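Local structure of NADPH-ferredoxin reductase FprA (Mycobacterium tuberculosis, 1LQT) at residues 11-16 with 47-52; 17-22 with 36-41. The protein transfers electrons between NADPH and ferredoxin by way of a bound FAD, and may supply electrons to P450 systems. One frame throughout, in Å; residues are numbered along the deposited sequence.

Interaction 1 of 2, residues 11-16 with 47-52; sequences SGPSAF and GLVRSG. With FAD (flavin-adenine dinucleotide), chain H.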
ATOM      1  N   SER A  11       9.428  -1.223   7.766  1.00  8.29           N
ATOM      2  CA  SER A  11       9.739   0.172   8.116  1.00  8.33           C
ATOM      3  C   SER A  11       8.692   1.143   7.584  1.00  8.41           C
ATOM      4  O   SER A  11       8.994   2.308   7.355  1.00  8.68           O
ATOM      5  CB  SER A  11      11.128   0.530   7.625  1.00  8.65           C
ATOM      6  OG  SER A  11      11.203   0.557   6.218  1.00  8.99           O
ATOM      7  N   GLY A  12       7.475   0.653   7.399  1.00  8.45           N
ATOM      8  CA  GLY A  12       6.358   1.504   7.071  1.00  8.42           C
ATOM      9  C   GLY A  12       5.746   2.127   8.310  1.00  8.44           C
ATOM     10  O   GLY A  12       6.299   2.094   9.405  1.00  8.55           O
ATOM     11  N   PRO A  13       4.571   2.745   8.142  1.00  8.50           N
ATOM     12  CA  PRO A  13       3.909   3.403   9.267  1.00  9.52           C
ATOM     13  C   PRO A  13       3.715   2.532  10.485  1.00  8.92           C
ATOM     14  O   PRO A  13       3.973   2.986  11.588  1.00  8.92           O
ATOM     15  CB  PRO A  13       2.577   3.860   8.654  1.00  9.98           C
ATOM     16  CG  PRO A  13       2.834   3.999   7.247  1.00 10.42           C
ATOM     17  CD  PRO A  13       3.836   2.942   6.868  1.00  9.03           C
ATOM     18  N   SER A  14       3.212   1.321  10.342  1.00  8.81           N
ATOM     19  CA  SER A  14       2.946   0.519  11.528  1.00  8.59           C
ATOM     20  C   SER A  14       4.239   0.214  12.288  1.00  8.46           C
ATOM     21  O   SER A  14       4.249   0.260  13.511  1.00  8.90           O
ATOM     22  CB  SER A  14       2.146  -0.741  11.191  1.00  9.19           C
ATOM     23  OG  SER A  14       2.875  -1.715  10.484  1.00  8.70           O
ATOM     24  N   ALA A  15       5.312  -0.046  11.563  1.00  8.40           N
ATOM     25  CA  ALA A  15       6.621  -0.253  12.170  1.00  8.50           C
ATOM     26  C   ALA A  15       7.075   0.965  12.958  1.00  8.24           C
ATOM     27  O   ALA A  15       7.548   0.849  14.085  1.00  9.00           O
ATOM     28  CB  ALA A  15       7.625  -0.587  11.100  1.00  8.57           C
ATOM     29  N   PHE A  16       6.974   2.141  12.339  1.00  8.86           N
ATOM     30  CA  PHE A  16       7.425   3.357  13.009  1.00  9.15           C
ATOM     31  C   PHE A  16       6.558   3.778  14.165  1.00  9.33           C
ATOM     32  O   PHE A  16       7.065   4.299  15.177  1.00  9.49           O
ATOM     33  CB  PHE A  16       7.635   4.504  12.014  1.00  9.17           C
ATOM     34  CG  PHE A  16       9.005   4.493  11.442  1.00  9.16           C
ATOM     35  CD1 PHE A  16      10.069   4.959  12.208  1.00 10.88           C
ATOM     36  CD2 PHE A  16       9.271   4.011  10.165  1.00  9.58           C
ATOM     37  CE1 PHE A  16      11.356   4.929  11.706  1.00 10.86           C
ATOM     38  CE2 PHE A  16      10.558   3.975   9.698  1.00 10.36           C
ATOM     39  CZ  PHE A  16      11.587   4.422  10.463  1.00 10.49           C
ATOM     40  N   GLY A  47       7.947   2.236   3.716  1.00  8.04           N
ATOM     41  CA  GLY A  47       6.913   1.390   3.166  1.00  8.00           C
ATOM     42  C   GLY A  47       6.091   2.126   2.144  1.00  7.64           C
ATOM     43  O   GLY A  47       6.605   2.808   1.256  1.00  7.49           O
ATOM     44  N   LEU A  48       4.782   1.973   2.232  1.00  8.05           N
ATOM     45  CA  LEU A  48       3.853   2.566   1.261  1.00  7.96           C
ATOM     46  C   LEU A  48       3.826   4.082   1.364  1.00  8.20           C
ATOM     47  O   LEU A  48       3.345   4.730   0.433  1.00  8.27           O
ATOM     48  CB  LEU A  48       2.458   1.994   1.417  1.00  7.98           C
ATOM     49  CG  LEU A  48       2.272   0.547   0.962  1.00  8.10           C
ATOM     50  CD1 LEU A  48       0.906   0.059   1.404  1.00  9.45           C
ATOM     51  CD2 LEU A  48       2.408   0.415  -0.545  1.00  8.94           C
ATOM     52  N   VAL A  49       4.340   4.696   2.432  1.00  8.19           N
ATOM     53  CA  VAL A  49       4.405   6.156   2.417  1.00  8.59           C
ATOM     54  C   VAL A  49       5.275   6.593   1.226  1.00  8.54           C
ATOM     55  O   VAL A  49       4.985   7.596   0.580  1.00  9.72           O
ATOM     56  CB  VAL A  49       4.904   6.717   3.750  1.00  9.10           C
ATOM     57  CG1 VAL A  49       5.241   8.189   3.683  1.00 10.63           C
ATOM     58  CG2 VAL A  49       3.896   6.454   4.842  1.00 10.59           C
ATOM     59  N   ARG A  50       6.355   5.889   0.978  1.00  8.55           N
ATOM     60  CA  ARG A  50       7.200   6.109  -0.182  1.00  8.64           C
ATOM     61  C   ARG A  50       6.667   5.443  -1.442  1.00  8.79           C
ATOM     62  O   ARG A  50       6.552   6.105  -2.479  1.00  8.95           O
ATOM     63  CB  ARG A  50       8.621   5.621   0.116  1.00  9.19           C
ATOM     64  CG  ARG A  50       9.559   5.710  -1.066  1.00  8.95           C
ATOM     65  CD  ARG A  50      10.914   5.154  -0.783  1.00 10.18           C
ATOM     66  NE  ARG A  50      11.704   4.926  -1.970  1.00 10.59           N
ATOM     67  CZ  ARG A  50      12.686   5.719  -2.432  1.00  9.22           C
ATOM     68  NH1 ARG A  50      13.001   6.836  -1.816  1.00  9.88           N
ATOM     69  NH2 ARG A  50      13.352   5.364  -3.506  1.00  9.41           N
ATOM     70  N   SER A  51       6.311   4.159  -1.378  1.00  8.21           N
ATOM     71  CA  SER A  51       6.054   3.405  -2.599  1.00  8.53           C
ATOM     72  C   SER A  51       4.603   3.258  -3.012  1.00  8.37           C
ATOM     73  O   SER A  51       4.350   2.746  -4.090  1.00  8.90           O
ATOM     74  CB  SER A  51       6.669   2.036  -2.509  1.00  9.23           C
ATOM     75  OG  SER A  51       5.951   1.172  -1.639  1.00  9.06           O
ATOM     76  N   GLY A  52       3.698   3.675  -2.146  1.00  8.45           N
ATOM     77  CA  GLY A  52       2.274   3.518  -2.377  1.00  8.36           C
ATOM     78  C   GLY A  52       1.552   4.820  -2.639  1.00  8.34           C
ATOM     79  O   GLY A  52       0.981   5.009  -3.695  1.00  8.41           O
TER
HETATM   80  PA  FAD H2457       3.589  -0.883   4.600  1.00  8.02           P
HETATM   81  O1A FAD H2457       3.285  -1.679   3.396  1.00  8.20           O
HETATM   82  O2A FAD H2457       3.534   0.599   4.545  1.00  7.84           O
HETATM   83  O5B FAD H2457       5.058  -1.262   5.108  1.00  7.94           O
HETATM   84  C5B FAD H2457       5.488  -2.629   5.098  1.00  7.87           C
HETATM   85  C4B FAD H2457       7.011  -2.602   5.054  1.00  7.90           C
HETATM   86  O4B FAD H2457       7.461  -3.924   5.340  1.00  8.01           O
HETATM   87  C3B FAD H2457       7.590  -2.217   3.687  1.00  8.20           C
HETATM   88  O3B FAD H2457       8.602  -1.242   3.791  1.00  8.05           O
HETATM   89  C2B FAD H2457       8.094  -3.534   3.158  1.00  8.02           C
HETATM   90  O2B FAD H2457       9.125  -3.457   2.201  1.00  7.90           O
HETATM   91  C1B FAD H2457       8.514  -4.244   4.451  1.00  7.97           C
HETATM   92  N9A FAD H2457       8.599  -5.695   4.352  1.00  8.30           N
HETATM   93  C8A FAD H2457       7.654  -6.529   3.819  1.00  8.30           C
HETATM   94  N7A FAD H2457       8.018  -7.803   3.890  1.00  9.15           N
HETATM   95  C5A FAD H2457       9.273  -7.781   4.466  0.50  8.27           C
HETATM   96  C6A FAD H2457      10.163  -8.811   4.783  1.00  9.63           C
HETATM   97  N6A FAD H2457       9.903 -10.096   4.600  1.00 10.73           N
HETATM   98  N1A FAD H2457      11.339  -8.448   5.365  1.00  9.12           N
HETATM   99  C2A FAD H2457      11.591  -7.134   5.612  1.00  8.79           C
HETATM  100  N3A FAD H2457      10.783  -6.102   5.339  1.00  8.93           N
HETATM  101  C4A FAD H2457       9.635  -6.477   4.766  0.50  8.33           C
HETATM  102  N1  FAD H2457      -2.876   6.301   3.362  1.00 10.26           N
HETATM  103  C2  FAD H2457      -3.046   7.636   3.579  1.00 10.74           C
HETATM  104  O2  FAD H2457      -3.226   8.072   4.700  1.00 11.76           O
HETATM  105  N3  FAD H2457      -3.038   8.496   2.493  1.00 11.52           N
HETATM  106  C4  FAD H2457      -2.785   8.105   1.211  1.00 10.61           C
HETATM  107  O4  FAD H2457      -2.753   8.938   0.278  1.00 12.30           O
HETATM  108  C4X FAD H2457      -2.560   6.739   1.002  0.50  9.92           C
HETATM  109  N5  FAD H2457      -2.273   6.264  -0.258  1.00 10.25           N
HETATM  110  C5X FAD H2457      -2.095   4.919  -0.454  0.50  9.73           C
HETATM  111  C6  FAD H2457      -1.838   4.437  -1.714  1.00  9.61           C
HETATM  112  C7  FAD H2457      -1.725   3.082  -1.975  1.00  9.98           C
HETATM  113  C7M FAD H2457      -1.425   2.601  -3.368  1.00 10.88           C
HETATM  114  C8  FAD H2457      -1.845   2.189  -0.904  1.00  9.28           C
HETATM  115  C8M FAD H2457      -1.756   0.705  -1.131  1.00 10.11           C
HETATM  116  C9  FAD H2457      -2.083   2.663   0.385  1.00  9.60           C
HETATM  117  C9A FAD H2457      -2.211   4.023   0.629  1.00  9.46           C
HETATM  118  N10 FAD H2457      -2.472   4.519   1.911  1.00  9.41           N
HETATM  119  C10 FAD H2457      -2.622   5.870   2.104  1.00  9.50           C
HETATM  120  C1' FAD H2457      -2.547   3.623   3.101  1.00  9.49           C
HETATM  121  C2' FAD H2457      -1.172   3.421   3.735  1.00  9.15           C
HETATM  122  O2' FAD H2457      -0.252   3.145   2.708  1.00  9.52           O
HETATM  123  C3' FAD H2457      -1.228   2.248   4.732  1.00  8.77           C
HETATM  124  O3' FAD H2457      -2.135   2.530   5.794  1.00  9.65           O
HETATM  125  C4' FAD H2457       0.081   1.944   5.459  1.00  8.31           C
HETATM  126  O4' FAD H2457       1.210   2.179   4.622  1.00  8.62           O
HETATM  127  C5' FAD H2457       0.094   0.499   5.958  1.00  8.25           C
HETATM  128  O5' FAD H2457       1.255   0.402   6.792  1.00  7.96           O
HETATM  129  P   FAD H2457       2.019  -0.950   7.118  1.00  8.33           P
HETATM  130  O1P FAD H2457       3.113  -0.532   8.022  1.00  8.04           O
HETATM  131  O2P FAD H2457       1.108  -2.041   7.581  1.00  8.59           O
HETATM  132  O3P FAD H2457       2.597  -1.474   5.737  1.00  7.88           O
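P13 and V49 make the side-chain contact between residues 11-16 and 47-52: the proline ring and the valine branch run at a slant to each other, with CG of P13 3.6 Å from CG2 of V49. CG2 lies anti to the valine's carbonyl carbon, beside its backbone N, because CG1 takes the position anti to that N (chi1 169°). Followed outward, CB of P13 passes the ribityl-side oxygen O5' of FAD, CG is shared between V49 and FAD O4', and CD closes the ring 3.3 Å from the phosphate oxygen O2A. Beside this pair the backbones approach at two glycines, G12 and G47, whose CA atoms are 3.9 Å apart. CA of G47, a residue of positive phi (55°), lies 3.2 Å from FAD O3B and CA of G12 3.6 Å from FAD O5B, both backbones lying against the adenosine ribose and its phosphate ester.

Each glycine is an N-cap, and each helix start holds one phosphate of the diphosphate. On one side the backbone N of S14 gives a hydrogen bond of 3.0 Å to FAD O1P, and OG of S14 adds a second, 2.7 Å long, to the same O1P. On the other, N of L48 reaches FAD O2A at 3.0 Å, almost straight at 172°. Two helix N-termini directed at the negative diphosphate would probably help to offset its charge. The glycine-rich turn leading into helix 13-28, with G12 and A15 in a GxGxxA-like pattern, is characteristic of the dinucleotide-binding Rossmann fold, here seen holding FAD.

Interaction 2 of 2, residues 17-22 with 36-41; sequences FAAASL and VDMLEM. With FAD (flavin-adenine dinucleotide), chain H.
The beta-alpha-beta unit of the FAD-binding Rossmann fold, strand 4-9, helix 13-28 and strand 34-40, brings A19 and L22 of the helix against V36 and M38 of the second strand. Over these short segments helix and strand run antiparallel (174°), their axes 9.9 Å apart. V36 offers one methyl to each helix residue: CG2 meets CD1 of L22 at 4.1 Å, the two side chains slanting across each other, while CG1 lies 4.2 Å from CB of A19. The split follows from the valine's rotation, which sets CG1 anti to the backbone N (chi1 175°) and CG2 beside that N. M38 comes to A19 from farther along the strand, its terminal methyl CE approaching CB of A19 at 4.4 Å. I8 of strand 4-9 touches A19, L22 and V36, so the helix rests on both neighbouring strands.

Farther along, the strand leads to the cofactor. E40 bends at chi2 and presents its carboxylate to the adenosine ribose as a two-pronged acceptor: OE1 takes a hydrogen bond from FAD O3B and OE2 one from FAD O2B, each 2.7 Å long. S11 OG also bonds OE1, and the backbone N of L42 bonds OE2, so the carboxylate is fixed on both oxygens. The backbone N of M41 lies 3.0 Å from FAD N3A. The chemistry is thus divided along the strand: apolar methyls at V36 and M38 join it to the helix, and the acidic E40 accepts a hydrogen bond from both ribose hydroxyls, so a single side chain holds the adenosine ribose at two points.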
ATOM      1  N   PHE A  17       5.251   3.541  14.075  1.00  9.50           N
ATOM      2  CA  PHE A  17       4.391   3.805  15.212  1.00 10.05           C
ATOM      3  C   PHE A  17       4.711   2.833  16.354  1.00  9.41           C
ATOM      4  O   PHE A  17       4.770   3.232  17.519  1.00 10.00           O
ATOM      5  CB  PHE A  17       2.918   3.736  14.819  1.00 10.69           C
ATOM      6  CG  PHE A  17       2.458   4.868  13.884  1.00 11.15           C
ATOM      7  CD1 PHE A  17       2.800   6.182  14.087  1.00 14.46           C
ATOM      8  CD2 PHE A  17       1.631   4.579  12.821  1.00 11.39           C
ATOM      9  CE1 PHE A  17       2.358   7.156  13.236  1.00 15.41           C
ATOM     10  CE2 PHE A  17       1.184   5.589  11.990  1.00 12.44           C
ATOM     11  CZ  PHE A  17       1.539   6.846  12.208  1.00 14.67           C
ATOM     12  N   ALA A  18       4.975   1.583  16.019  1.00  9.59           N
ATOM     13  CA  ALA A  18       5.371   0.622  17.050  1.00  9.52           C
ATOM     14  C   ALA A  18       6.677   1.058  17.718  1.00  9.59           C
ATOM     15  O   ALA A  18       6.809   1.008  18.930  1.00  9.77           O
ATOM     16  CB  ALA A  18       5.501  -0.765  16.454  1.00  9.61           C
ATOM     17  N   ALA A  19       7.646   1.468  16.892  1.00  9.31           N
ATOM     18  CA  ALA A  19       8.926   1.917  17.433  1.00  9.75           C
ATOM     19  C   ALA A  19       8.725   3.067  18.396  1.00 10.06           C
ATOM     20  O   ALA A  19       9.289   3.086  19.500  1.00 10.41           O
ATOM     21  CB  ALA A  19       9.867   2.311  16.313  1.00  9.87           C
ATOM     22  N   ALA A  20       7.923   4.037  17.986  1.00 10.43           N
ATOM     23  CA  ALA A  20       7.673   5.174  18.840  1.00 11.10           C
ATOM     24  C   ALA A  20       7.011   4.763  20.135  1.00 10.60           C
ATOM     25  O   ALA A  20       7.363   5.266  21.207  1.00 11.66           O
ATOM     26  CB  ALA A  20       6.847   6.233  18.112  1.00 11.70           C
ATOM     27  N   SER A  21       6.054   3.848  20.056  1.00 10.75           N
ATOM     28  CA  SER A  21       5.368   3.378  21.268  1.00 11.08           C
ATOM     29  C   SER A  21       6.327   2.668  22.230  1.00 10.97           C
ATOM     30  O   SER A  21       6.239   2.841  23.437  1.00 11.26           O
ATOM     31  CB  SER A  21       4.226   2.452  20.896  1.00 11.27           C
ATOM     32  OG  SER A  21       3.199   3.126  20.223  1.00 12.17           O
ATOM     33  N   LEU A  22       7.244   1.883  21.701  1.00 10.69           N
ATOM     34  CA  LEU A  22       8.220   1.194  22.523  1.00 10.38           C
ATOM     35  C   LEU A  22       9.114   2.186  23.237  1.00 10.89           C
ATOM     36  O   LEU A  22       9.373   2.071  24.439  1.00 11.78           O
ATOM     37  CB  LEU A  22       9.051   0.260  21.680  1.00 10.63           C
ATOM     38  CG  LEU A  22       8.330  -0.979  21.138  1.00 11.08           C
ATOM     39  CD1 LEU A  22       9.057  -1.558  19.934  1.00 11.40           C
ATOM     40  CD2 LEU A  22       8.134  -2.035  22.234  1.00 11.24           C
ATOM     41  N   VAL A  36      15.669  -0.778  19.798  1.00 11.71           N
ATOM     42  CA  VAL A  36      14.868  -1.181  18.650  1.00 11.09           C
ATOM     43  C   VAL A  36      15.722  -1.276  17.395  1.00 10.51           C
ATOM     44  O   VAL A  36      16.367  -0.308  17.024  1.00 10.97           O
ATOM     45  CB  VAL A  36      13.753  -0.140  18.423  1.00 11.75           C
ATOM     46  CG1 VAL A  36      12.956  -0.449  17.138  1.00 12.76           C
ATOM     47  CG2 VAL A  36      12.856  -0.028  19.620  1.00 13.86           C
ATOM     48  N   ASP A  37      15.739  -2.443  16.766  1.00 10.49           N
ATOM     49  CA  ASP A  37      16.377  -2.677  15.479  1.00 10.38           C
ATOM     50  C   ASP A  37      15.272  -2.918  14.470  1.00 10.16           C
ATOM     51  O   ASP A  37      14.439  -3.797  14.640  1.00 11.16           O
ATOM     52  CB  ASP A  37      17.277  -3.907  15.528  1.00 10.80           C
ATOM     53  CG  ASP A  37      18.568  -3.695  16.279  1.00 10.77           C
ATOM     54  OD1 ASP A  37      18.927  -2.532  16.530  1.00 11.88           O
ATOM     55  OD2 ASP A  37      19.231  -4.699  16.607  1.00 12.61           O
ATOM     56  N   MET A  38      15.282  -2.135  13.410  1.00  9.84           N
ATOM     57  CA  MET A  38      14.302  -2.214  12.346  1.00  8.95           C
ATOM     58  C   MET A  38      14.949  -2.778  11.111  1.00  8.93           C
ATOM     59  O   MET A  38      15.938  -2.237  10.630  1.00 10.18           O
ATOM     60  CB  MET A  38      13.754  -0.816  12.097  1.00  9.99           C
ATOM     61  CG  MET A  38      12.694  -0.768  11.058  1.00 10.68           C
ATOM     62  SD  MET A  38      11.967   0.894  10.868  1.00 11.57           S
ATOM     63  CE  MET A  38      10.938   1.040  12.265  1.00 12.60           C
ATOM     64  N   LEU A  39      14.414  -3.892  10.623  1.00  8.82           N
ATOM     65  CA  LEU A  39      14.919  -4.609   9.468  1.00  8.92           C
ATOM     66  C   LEU A  39      13.964  -4.433   8.322  1.00  9.29           C
ATOM     67  O   LEU A  39      12.800  -4.769   8.440  1.00 11.89           O
ATOM     68  CB  LEU A  39      14.996  -6.115   9.792  1.00 10.11           C
ATOM     69  CG  LEU A  39      15.759  -6.477  11.072  1.00 14.14           C
ATOM     70  CD1 LEU A  39      15.896  -8.020  11.121  1.00 16.15           C
ATOM     71  CD2 LEU A  39      17.009  -5.803  11.278  1.00 15.84           C
ATOM     72  N   GLU A  40      14.453  -3.953   7.201  1.00  8.99           N
ATOM     73  CA  GLU A  40      13.621  -3.597   6.064  1.00  8.60           C
ATOM     74  C   GLU A  40      14.147  -4.254   4.807  1.00  7.93           C
ATOM     75  O   GLU A  40      15.326  -4.187   4.491  1.00  8.53           O
ATOM     76  CB  GLU A  40      13.612  -2.084   5.898  1.00  8.60           C
ATOM     77  CG  GLU A  40      13.087  -1.572   4.550  1.00  8.02           C
ATOM     78  CD  GLU A  40      11.664  -1.996   4.237  1.00  8.00           C
ATOM     79  OE1 GLU A  40      10.806  -1.876   5.135  1.00  8.19           O
ATOM     80  OE2 GLU A  40      11.432  -2.439   3.086  1.00  8.38           O
ATOM     81  N   MET A  41      13.222  -4.853   4.076  0.50  8.53           N
ATOM     82  CA  MET A  41      13.482  -5.539   2.822  0.50  8.66           C
ATOM     83  C   MET A  41      14.175  -4.685   1.739  0.50  9.12           C
ATOM     84  O   MET A  41      15.029  -5.162   1.015  0.50  9.10           O
ATOM     85  CB  MET A  41      12.108  -6.010   2.298  0.50  7.81           C
ATOM     86  CG  MET A  41      12.133  -6.511   0.852  0.50  8.93           C
ATOM     87  SD  MET A  41      10.759  -7.583   0.462  0.50  8.34           S
ATOM     88  CE  MET A  41       9.274  -6.353   0.333  0.50  6.95           C
TER
HETATM   89  PA  FAD H2457       3.589  -0.883   4.600  1.00  8.02           P
HETATM   90  O1A FAD H2457       3.285  -1.679   3.396  1.00  8.20           O
HETATM   91  O2A FAD H2457       3.534   0.599   4.545  1.00  7.84           O
HETATM   92  O5B FAD H2457       5.058  -1.262   5.108  1.00  7.94           O
HETATM   93  C5B FAD H2457       5.488  -2.629   5.098  1.00  7.87           C
HETATM   94  C4B FAD H2457       7.011  -2.602   5.054  1.00  7.90           C
HETATM   95  O4B FAD H2457       7.461  -3.924   5.340  1.00  8.01           O
HETATM   96  C3B FAD H2457       7.590  -2.217   3.687  1.00  8.20           C
HETATM   97  O3B FAD H2457       8.602  -1.242   3.791  1.00  8.05           O
HETATM   98  C2B FAD H2457       8.094  -3.534   3.158  1.00  8.02           C
HETATM   99  O2B FAD H2457       9.125  -3.457   2.201  1.00  7.90           O
HETATM  100  C1B FAD H2457       8.514  -4.244   4.451  1.00  7.97           C
HETATM  101  N9A FAD H2457       8.599  -5.695   4.352  1.00  8.30           N
HETATM  102  C8A FAD H2457       7.654  -6.529   3.819  1.00  8.30           C
HETATM  103  N7A FAD H2457       8.018  -7.803   3.890  1.00  9.15           N
HETATM  104  C5A FAD H2457       9.273  -7.781   4.466  0.50  8.27           C
HETATM  105  C6A FAD H2457      10.163  -8.811   4.783  1.00  9.63           C
HETATM  106  N6A FAD H2457       9.903 -10.096   4.600  1.00 10.73           N
HETATM  107  N1A FAD H2457      11.339  -8.448   5.365  1.00  9.12           N
HETATM  108  C2A FAD H2457      11.591  -7.134   5.612  1.00  8.79           C
HETATM  109  N3A FAD H2457      10.783  -6.102   5.339  1.00  8.93           N
HETATM  110  C4A FAD H2457       9.635  -6.477   4.766  0.50  8.33           C
HETATM  111  N1  FAD H2457      -2.876   6.301   3.362  1.00 10.26           N
HETATM  112  C2  FAD H2457      -3.046   7.636   3.579  1.00 10.74           C
HETATM  113  O2  FAD H2457      -3.226   8.072   4.700  1.00 11.76           O
HETATM  114  N3  FAD H2457      -3.038   8.496   2.493  1.00 11.52           N
HETATM  115  C4  FAD H2457      -2.785   8.105   1.211  1.00 10.61           C
HETATM  116  O4  FAD H2457      -2.753   8.938   0.278  1.00 12.30           O
HETATM  117  C4X FAD H2457      -2.560   6.739   1.002  0.50  9.92           C
HETATM  118  N5  FAD H2457      -2.273   6.264  -0.258  1.00 10.25           N
HETATM  119  C5X FAD H2457      -2.095   4.919  -0.454  0.50  9.73           C
HETATM  120  C6  FAD H2457      -1.838   4.437  -1.714  1.00  9.61           C
HETATM  121  C7  FAD H2457      -1.725   3.082  -1.975  1.00  9.98           C
HETATM  122  C7M FAD H2457      -1.425   2.601  -3.368  1.00 10.88           C
HETATM  123  C8  FAD H2457      -1.845   2.189  -0.904  1.00  9.28           C
HETATM  124  C8M FAD H2457      -1.756   0.705  -1.131  1.00 10.11           C
HETATM  125  C9  FAD H2457      -2.083   2.663   0.385  1.00  9.60           C
HETATM  126  C9A FAD H2457      -2.211   4.023   0.629  1.00  9.46           C
HETATM  127  N10 FAD H2457      -2.472   4.519   1.911  1.00  9.41           N
HETATM  128  C10 FAD H2457      -2.622   5.870   2.104  1.00  9.50           C
HETATM  129  C1' FAD H2457      -2.547   3.623   3.101  1.00  9.49           C
HETATM  130  C2' FAD H2457      -1.172   3.421   3.735  1.00  9.15           C
HETATM  131  O2' FAD H2457      -0.252   3.145   2.708  1.00  9.52           O
HETATM  132  C3' FAD H2457      -1.228   2.248   4.732  1.00  8.77           C
HETATM  133  O3' FAD H2457      -2.135   2.530   5.794  1.00  9.65           O
HETATM  134  C4' FAD H2457       0.081   1.944   5.459  1.00  8.31           C
HETATM  135  O4' FAD H2457       1.210   2.179   4.622  1.00  8.62           O
HETATM  136  C5' FAD H2457       0.094   0.499   5.958  1.00  8.25           C
HETATM  137  O5' FAD H2457       1.255   0.402   6.792  1.00  7.96           O
HETATM  138  P   FAD H2457       2.019  -0.950   7.118  1.00  8.33           P
HETATM  139  O1P FAD H2457       3.113  -0.532   8.022  1.00  8.04           O
HETATM  140  O2P FAD H2457       1.108  -2.041   7.581  1.00  8.59           O
HETATM  141  O3P FAD H2457       2.597  -1.474   5.737  1.00  7.88           O

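Overall arrangement
Interactions 1 and 2 lie with their centres 11 Å apart and use successive parts of helix 13-28, its N-terminal turn in interaction 1 and the following turns in interaction 2. Along the chain the order is 11-16, 17-22, 36-41, 47-52, so the two segments of interaction 2 fall between those of interaction 1. The contacts meet directly where M38 packs on S11 and F16. Strand 34-40 belongs to the sheet that also holds strand 4-9. Together they follow the cofactor from the adenosine ribose, held in interaction 2, through the diphosphate, held in interaction 1, toward the flavin.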